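Local coordinates for protein minor fimbrium subunit Mfa5 (Porphyromonas gingivalis ATCC 33277, PDB 6TO1) that serves as an accessory tip subunit of the minor fimbriae, pili that mediate biofilm formation and adhesion to host cells and to other oral bacteria, at residues 215-220 with 302-307; 430-435 with 441-446. All coordinates share one frame; numbering follows the deposited sequence.

Interaction 1: 215-220 with 302-307; sequences MARNIM and LPESKF
R217, on the helix 209-220, and E304, in a short 3-10 turn, keep their backbones well apart, with 12.2 Å between the CA atoms. The contact illustrates how two long, oppositely charged side chains can bridge such a gap: of the two segments only these two meet, approaching from opposite directions. E304 supplies a straight arm: with CG anti to the backbone N (chi1 -174°), the chain runs fully extended to its carboxylate. R217 bends at chi3 and presents the end of its guanidinium, NH1 and NH2 together, to one carboxylate oxygen. NH1 donates to E304 OE2 at 2.9 Å and NH2 to the same OE2 at 3.1 Å along a more bent path, the two bonds together making the salt bridge. OE2 lies near the guanidinium plane, yet both nitrogens meet it from the same face of the carboxylate, whose plane is turned 70° from that of the guanidinium. The helix belongs to the von Willebrand factor type A domain and packs through A216 against V129 and V131 of the strand 126-133, while 302-307 lies in the long connection between the parallel strands 227-234 and 357-362. R217 is deposited in two conformers, and the bonds described belong to one of them. Its stronger polar partner is E347 on the helix 340-353, which forms a salt bridge with NE. F350 of that helix touches both R217 and E304.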
ATOM      1  N   MET A 215     -27.277   5.709 -22.319  1.00 16.79           N
ATOM      2  CA  MET A 215     -26.364   4.693 -22.837  1.00 18.05           C
ATOM      3  C   MET A 215     -25.137   4.529 -21.940  1.00 17.65           C
ATOM      4  O   MET A 215     -24.665   3.403 -21.711  1.00 17.38           O
ATOM      5  CB  MET A 215     -25.952   5.042 -24.262  1.00 15.97           C
ATOM      6  CG  MET A 215     -25.082   3.953 -24.857  1.00 22.50           C
ATOM      7  SD  MET A 215     -24.722   4.256 -26.570  1.00 24.06           S
ATOM      8  CE  MET A 215     -26.216   3.557 -27.295  1.00 22.99           C
ATOM      9  N   ALA A 216     -24.600   5.637 -21.434  1.00 19.26           N
ATOM     10  CA  ALA A 216     -23.511   5.573 -20.469  1.00 17.95           C
ATOM     11  C   ALA A 216     -23.905   4.782 -19.222  1.00 18.32           C
ATOM     12  O   ALA A 216     -23.103   3.998 -18.701  1.00 18.08           O
ATOM     13  CB  ALA A 216     -23.082   6.994 -20.095  1.00 18.05           C
ATOM     14  N   ARG A 217     -25.139   4.967 -18.730  0.86 17.70           N
ATOM     15  CA  ARG A 217     -25.581   4.194 -17.575  0.86 17.15           C
ATOM     16  C   ARG A 217     -25.696   2.711 -17.925  0.86 19.09           C
ATOM     17  O   ARG A 217     -25.344   1.849 -17.113  0.86 19.56           O
ATOM     18  CB  ARG A 217     -26.918   4.714 -17.042  0.86 17.35           C
ATOM     19  CG  ARG A 217     -26.866   6.105 -16.511  0.86 20.10           C
ATOM     20  CD  ARG A 217     -28.023   6.375 -15.558  0.86 18.37           C
ATOM     21  NE  ARG A 217     -29.343   6.214 -16.151  0.86 18.98           N
ATOM     22  CZ  ARG A 217     -30.254   5.334 -15.742  0.86 18.89           C
ATOM     23  NH1 ARG A 217     -31.446   5.313 -16.314  0.86 17.35           N
ATOM     24  NH2 ARG A 217     -29.984   4.471 -14.768  0.86 18.69           N
ATOM     25  N   ASN A 218     -26.159   2.398 -19.135  1.00 16.98           N
ATOM     26  CA  ASN A 218     -26.245   1.012 -19.554  1.00 19.35           C
ATOM     27  C   ASN A 218     -24.857   0.386 -19.593  1.00 21.10           C
ATOM     28  O   ASN A 218     -24.661  -0.751 -19.142  1.00 19.57           O
ATOM     29  CB  ASN A 218     -26.888   0.894 -20.936  1.00 18.18           C
ATOM     30  CG  ASN A 218     -28.410   1.072 -20.916  1.00 22.07           C
ATOM     31  OD1 ASN A 218     -29.050   1.173 -19.870  1.00 21.16           O
ATOM     32  ND2 ASN A 218     -28.983   1.090 -22.103  1.00 24.94           N
ATOM     33  N   ILE A 219     -23.890   1.114 -20.142  1.00 20.60           N
ATOM     34  CA  ILE A 219     -22.529   0.606 -20.222  1.00 17.32           C
ATOM     35  C   ILE A 219     -21.933   0.454 -18.834  1.00 21.07           C
ATOM     36  O   ILE A 219     -21.298  -0.557 -18.530  1.00 17.61           O
ATOM     37  CB  ILE A 219     -21.670   1.534 -21.095  1.00 19.89           C
ATOM     38  CG1 ILE A 219     -22.104   1.406 -22.552  1.00 22.31           C
ATOM     39  CG2 ILE A 219     -20.190   1.178 -20.968  1.00 20.80           C
ATOM     40  CD1 ILE A 219     -21.567   2.472 -23.467  1.00 24.45           C
ATOM     41  N   MET A 220     -22.117   1.453 -17.976  1.00 19.37           N
ATOM     42  CA  MET A 220     -21.520   1.418 -16.648  1.00 18.21           C
ATOM     43  C   MET A 220     -22.117   0.330 -15.770  1.00 21.46           C
ATOM     44  O   MET A 220     -21.451  -0.121 -14.826  1.00 19.90           O
ATOM     45  CB  MET A 220     -21.685   2.777 -15.973  1.00 18.90           C
ATOM     46  CG  MET A 220     -20.832   2.905 -14.721  1.00 20.71           C
ATOM     47  SD  MET A 220     -19.074   3.075 -15.145  1.00 21.01           S
ATOM     48  CE  MET A 220     -18.932   4.800 -15.572  1.00 23.01           C
ATOM     49  N   LEU A 302     -38.128  13.578 -11.908  1.00 19.33           N
ATOM     50  CA  LEU A 302     -39.046  12.469 -12.074  1.00 17.47           C
ATOM     51  C   LEU A 302     -38.374  11.165 -11.670  1.00 22.41           C
ATOM     52  O   LEU A 302     -37.157  11.004 -11.829  1.00 20.56           O
ATOM     53  CB  LEU A 302     -39.512  12.347 -13.511  1.00 19.75           C
ATOM     54  CG  LEU A 302     -40.186  13.537 -14.179  1.00 22.04           C
ATOM     55  CD1 LEU A 302     -40.535  13.152 -15.609  1.00 19.52           C
ATOM     56  CD2 LEU A 302     -41.422  13.887 -13.402  1.00 25.23           C
ATOM     57  N   PRO A 303     -39.145  10.193 -11.203  1.00 20.71           N
ATOM     58  CA  PRO A 303     -38.583   8.852 -11.023  1.00 23.66           C
ATOM     59  C   PRO A 303     -38.183   8.216 -12.346  1.00 22.01           C
ATOM     60  O   PRO A 303     -38.735   8.508 -13.407  1.00 20.32           O
ATOM     61  CB  PRO A 303     -39.718   8.068 -10.343  1.00 26.81           C
ATOM     62  CG  PRO A 303     -40.960   8.811 -10.669  1.00 30.58           C
ATOM     63  CD  PRO A 303     -40.584  10.264 -10.864  1.00 23.34           C
ATOM     64  N   GLU A 304     -37.224   7.299 -12.265  1.00 20.88           N
ATOM     65  CA  GLU A 304     -36.772   6.585 -13.455  1.00 25.65           C
ATOM     66  C   GLU A 304     -37.899   5.808 -14.131  1.00 24.76           C
ATOM     67  O   GLU A 304     -37.892   5.652 -15.357  1.00 22.47           O
ATOM     68  CB  GLU A 304     -35.606   5.669 -13.044  1.00 20.84           C
ATOM     69  CG  GLU A 304     -34.922   4.972 -14.198  1.00 18.75           C
ATOM     70  CD  GLU A 304     -33.747   4.145 -13.732  1.00 27.41           C
ATOM     71  OE1 GLU A 304     -33.559   4.035 -12.505  1.00 31.66           O
ATOM     72  OE2 GLU A 304     -33.003   3.640 -14.585  1.00 24.58           O
ATOM     73  N   SER A 305     -38.889   5.336 -13.367  1.00 21.75           N
ATOM     74  CA  SER A 305     -40.006   4.608 -13.953  1.00 23.40           C
ATOM     75  C   SER A 305     -40.885   5.480 -14.844  1.00 19.69           C
ATOM     76  O   SER A 305     -41.707   4.943 -15.608  1.00 20.83           O
ATOM     77  CB  SER A 305     -40.847   3.982 -12.827  1.00 25.92           C
ATOM     78  OG  SER A 305     -41.418   4.997 -12.019  1.00 28.24           O
ATOM     79  N   LYS A 306     -40.708   6.788 -14.811  1.00 20.93           N
ATOM     80  CA  LYS A 306     -41.499   7.673 -15.653  1.00 22.16           C
ATOM     81  C   LYS A 306     -40.991   7.779 -17.093  1.00 26.99           C
ATOM     82  O   LYS A 306     -41.712   8.317 -17.941  1.00 23.72           O
ATOM     83  CB  LYS A 306     -41.554   9.056 -15.002  1.00 21.30           C
ATOM     84  CG  LYS A 306     -42.777   9.260 -14.119  1.00 38.04           C
ATOM     85  CD  LYS A 306     -43.916   9.800 -14.997  1.00 33.76           C
ATOM     86  CE  LYS A 306     -45.106  10.158 -14.210  1.00 32.66           C
ATOM     87  NZ  LYS A 306     -46.228  10.382 -15.136  1.00 22.35           N
ATOM     88  N   PHE A 307     -39.782   7.312 -17.405  1.00 21.19           N
ATOM     89  CA  PHE A 307     -39.281   7.433 -18.764  1.00 20.86           C
ATOM     90  C   PHE A 307     -39.462   6.139 -19.536  1.00 21.79           C
ATOM     91  O   PHE A 307     -39.285   5.038 -18.999  1.00 24.46           O
ATOM     92  CB  PHE A 307     -37.807   7.840 -18.786  1.00 19.57           C
ATOM     93  CG  PHE A 307     -37.566   9.237 -18.325  1.00 19.74           C
ATOM     94  CD1 PHE A 307     -37.910  10.315 -19.112  1.00 21.71           C
ATOM     95  CD2 PHE A 307     -37.000   9.481 -17.082  1.00 19.32           C
ATOM     96  CE1 PHE A 307     -37.687  11.629 -18.654  1.00 17.32           C
ATOM     97  CE2 PHE A 307     -36.772  10.745 -16.639  1.00 19.31           C
ATOM     98  CZ  PHE A 307     -37.109  11.835 -17.438  1.00 21.88           C
TER

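Interaction 2: 430-435 with 441-446; sequences GDVTHL and GTVHYD
V432 lies against V443 and Y445 where the strand 430-431, at the edge of a six-stranded antiparallel sheet, pairs with 442-446. Its two methyl branches divide the work: CG2 meets V443 CG1 at 3.7 Å, and CG1 reaches Y445 CB at 3.6 Å, V432 crossing each of the two at a slant. With chi1 at -60°, CG1 lies anti to the carbonyl carbon and CG2 between it and the backbone N, which spreads the two methyls over the two neighbours. The tyrosine contributes its CB here, while its ring leads away from the partner segment. V443 and Y445 also pack on L452 of the strand 451-455, so the apolar side of the pairing continues into the sheet. D431 and H444 are directed to the other face as a non-hydrogen-bonded pair, and the imidazole leans obliquely over the glycine, H444 CE1 standing 3.6 Å from G430 CA. The main chains are joined by G430 and Y445, bonded both ways, and by V432 N to V443 O. Beyond D431 the ladder gives way to an Asx turn, a worked case of a side chain taking over from a strand: D431 OD1 accepts T433 N from above the carboxylate plane and takes the T433 hydroxyl, 2.6 Å from OG1, with its syn lone pair. Thus oriented, T433 OG1 in turn accepts V443 N at 2.9 Å, with an N-H...O angle of 167°.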
ATOM      1  N   GLY A 430      12.686  -1.363  28.817  1.00 31.70           N
ATOM      2  CA  GLY A 430      12.196  -0.042  28.514  1.00 34.57           C
ATOM      3  C   GLY A 430      12.392   0.267  27.055  1.00 35.97           C
ATOM      4  O   GLY A 430      12.549  -0.631  26.221  1.00 29.11           O
ATOM      5  N   ASP A 431      12.394   1.550  26.755  1.00 37.32           N
ATOM      6  CA  ASP A 431      12.497   2.025  25.387  1.00 38.98           C
ATOM      7  C   ASP A 431      13.936   1.902  24.913  1.00 46.69           C
ATOM      8  O   ASP A 431      14.846   2.470  25.523  1.00 36.12           O
ATOM      9  CB  ASP A 431      12.017   3.467  25.318  1.00 40.73           C
ATOM     10  CG  ASP A 431      12.328   4.106  24.006  1.00 40.73           C
ATOM     11  OD1 ASP A 431      12.088   3.466  22.969  1.00 37.57           O
ATOM     12  OD2 ASP A 431      12.824   5.240  24.011  1.00 52.34           O
ATOM     13  N   VAL A 432      14.143   1.146  23.837  1.00 30.36           N
ATOM     14  CA  VAL A 432      15.475   0.956  23.283  1.00 30.21           C
ATOM     15  C   VAL A 432      15.579   1.524  21.875  1.00 32.08           C
ATOM     16  O   VAL A 432      16.532   1.223  21.154  1.00 29.38           O
ATOM     17  CB  VAL A 432      15.893  -0.528  23.317  1.00 29.65           C
ATOM     18  CG1 VAL A 432      15.909  -1.026  24.765  1.00 32.00           C
ATOM     19  CG2 VAL A 432      14.979  -1.421  22.458  1.00 26.59           C
ATOM     20  N   THR A 433      14.612   2.367  21.491  1.00 29.07           N
ATOM     21  CA  THR A 433      14.588   2.926  20.144  1.00 29.41           C
ATOM     22  C   THR A 433      15.921   3.556  19.768  1.00 27.83           C
ATOM     23  O   THR A 433      16.406   3.384  18.647  1.00 28.81           O
ATOM     24  CB  THR A 433      13.464   3.955  20.019  1.00 30.27           C
ATOM     25  OG1 THR A 433      12.216   3.360  20.390  1.00 28.21           O
ATOM     26  CG2 THR A 433      13.376   4.477  18.603  1.00 32.57           C
ATOM     27  N   HIS A 434      16.547   4.273  20.689  0.56 34.20           N
ATOM     28  CA  HIS A 434      17.772   4.996  20.362  0.56 33.23           C
ATOM     29  C   HIS A 434      19.031   4.180  20.599  0.56 34.35           C
ATOM     30  O   HIS A 434      20.130   4.699  20.396  0.56 38.02           O
ATOM     31  CB  HIS A 434      17.804   6.308  21.155  0.56 38.97           C
ATOM     32  CG  HIS A 434      16.515   7.061  21.070  0.56 36.12           C
ATOM     33  ND1 HIS A 434      16.113   7.711  19.922  0.56 44.82           N
ATOM     34  CD2 HIS A 434      15.505   7.208  21.958  0.56 38.48           C
ATOM     35  CE1 HIS A 434      14.926   8.252  20.119  0.56 37.71           C
ATOM     36  NE2 HIS A 434      14.534   7.962  21.345  0.56 40.27           N
ATOM     37  N   LEU A 435      18.899   2.910  20.971  1.00 33.43           N
ATOM     38  CA  LEU A 435      20.028   1.998  21.065  1.00 31.98           C
ATOM     39  C   LEU A 435      20.101   1.040  19.885  1.00 38.06           C
ATOM     40  O   LEU A 435      21.081   0.288  19.773  1.00 36.76           O
ATOM     41  CB  LEU A 435      19.931   1.200  22.361  1.00 34.06           C
ATOM     42  CG  LEU A 435      19.962   2.030  23.653  1.00 33.21           C
ATOM     43  CD1 LEU A 435      19.779   1.145  24.872  1.00 37.05           C
ATOM     44  CD2 LEU A 435      21.272   2.793  23.703  1.00 41.37           C
ATOM     45  N   GLY A 441       8.864   4.222  13.904  1.00 21.56           N
ATOM     46  CA  GLY A 441       8.227   3.746  15.117  1.00 26.61           C
ATOM     47  C   GLY A 441       9.205   3.644  16.283  1.00 26.05           C
ATOM     48  O   GLY A 441      10.262   4.273  16.295  1.00 27.21           O
ATOM     49  N   THR A 442       8.831   2.829  17.274  1.00 25.40           N
ATOM     50  CA  THR A 442       9.578   2.721  18.524  1.00 27.89           C
ATOM     51  C   THR A 442       9.696   1.262  18.938  1.00 27.44           C
ATOM     52  O   THR A 442       8.873   0.426  18.558  1.00 26.71           O
ATOM     53  CB  THR A 442       8.889   3.516  19.637  1.00 26.13           C
ATOM     54  OG1 THR A 442       7.527   3.086  19.773  1.00 27.56           O
ATOM     55  CG2 THR A 442       8.905   5.008  19.330  1.00 35.99           C
ATOM     56  N   VAL A 443      10.736   0.960  19.720  1.00 25.63           N
ATOM     57  CA  VAL A 443      11.030  -0.406  20.118  1.00 23.04           C
ATOM     58  C   VAL A 443      11.192  -0.485  21.632  1.00 27.19           C
ATOM     59  O   VAL A 443      11.911   0.318  22.233  1.00 27.63           O
ATOM     60  CB  VAL A 443      12.291  -0.946  19.420  1.00 22.47           C
ATOM     61  CG1 VAL A 443      12.507  -2.410  19.819  1.00 26.24           C
ATOM     62  CG2 VAL A 443      12.187  -0.789  17.896  1.00 30.45           C
ATOM     63  N   HIS A 444      10.519  -1.454  22.232  1.00 25.78           N
ATOM     64  CA  HIS A 444      10.591  -1.776  23.645  1.00 30.99           C
ATOM     65  C   HIS A 444      11.304  -3.114  23.818  1.00 28.79           C
ATOM     66  O   HIS A 444      11.162  -4.017  22.998  1.00 25.43           O
ATOM     67  CB  HIS A 444       9.191  -1.882  24.235  1.00 26.84           C
ATOM     68  CG  HIS A 444       9.169  -2.303  25.663  1.00 32.45           C
ATOM     69  ND1 HIS A 444       9.298  -1.404  26.702  1.00 32.32           N
ATOM     70  CD2 HIS A 444       9.029  -3.523  26.232  1.00 32.53           C
ATOM     71  CE1 HIS A 444       9.245  -2.057  27.851  1.00 31.76           C
ATOM     72  NE2 HIS A 444       9.078  -3.342  27.593  1.00 36.19           N
ATOM     73  N   TYR A 445      12.066  -3.237  24.896  1.00 25.03           N
ATOM     74  CA  TYR A 445      12.794  -4.456  25.206  1.00 23.52           C
ATOM     75  C   TYR A 445      12.421  -4.896  26.610  1.00 27.51           C
ATOM     76  O   TYR A 445      12.391  -4.072  27.534  1.00 33.80           O
ATOM     77  CB  TYR A 445      14.300  -4.239  25.105  1.00 26.08           C
ATOM     78  CG  TYR A 445      15.111  -5.509  25.262  1.00 29.08           C
ATOM     79  CD1 TYR A 445      15.005  -6.538  24.346  1.00 29.76           C
ATOM     80  CD2 TYR A 445      15.986  -5.671  26.335  1.00 41.86           C
ATOM     81  CE1 TYR A 445      15.738  -7.695  24.481  1.00 35.40           C
ATOM     82  CE2 TYR A 445      16.724  -6.828  26.479  1.00 39.25           C
ATOM     83  CZ  TYR A 445      16.602  -7.831  25.547  1.00 42.49           C
ATOM     84  OH  TYR A 445      17.337  -8.987  25.678  1.00 47.98           O
ATOM     85  N   ASP A 446      12.099  -6.167  26.760  1.00 25.98           N
ATOM     86  CA  ASP A 446      11.953  -6.769  28.077  1.00 33.16           C
ATOM     87  C   ASP A 446      13.157  -7.664  28.348  1.00 38.54           C
ATOM     88  O   ASP A 446      13.353  -8.669  27.663  1.00 31.73           O
ATOM     89  CB  ASP A 446      10.660  -7.564  28.189  1.00 25.89           C
ATOM     90  CG  ASP A 446      10.449  -8.108  29.593  1.00 43.37           C
ATOM     91  OD1 ASP A 446      10.036  -7.338  30.478  1.00 47.36           O
ATOM     92  OD2 ASP A 446      10.719  -9.299  29.818  1.00 48.72           O
TER

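Interaction 1 and interaction 2 belong to separate parts of an elongated chain, their centres 60 Å apart and their nearest atoms about 40 Å apart, on opposite sides of the chain's centre. They also follow one another in sequence, the first closing before the second opens. Interaction 1 falls in the metal-bearing part: the helix 209-220 begins just after T207, which with S135 and S137 holds the magnesium ion, and the same connection that carries 302-307 also supplies the calcium site of N280, N281, T284, L286 and D319. Interaction 2 forms one end of the six-stranded sheet that also holds the strands 408-417 and 501-510, and neither metal site draws on its residues.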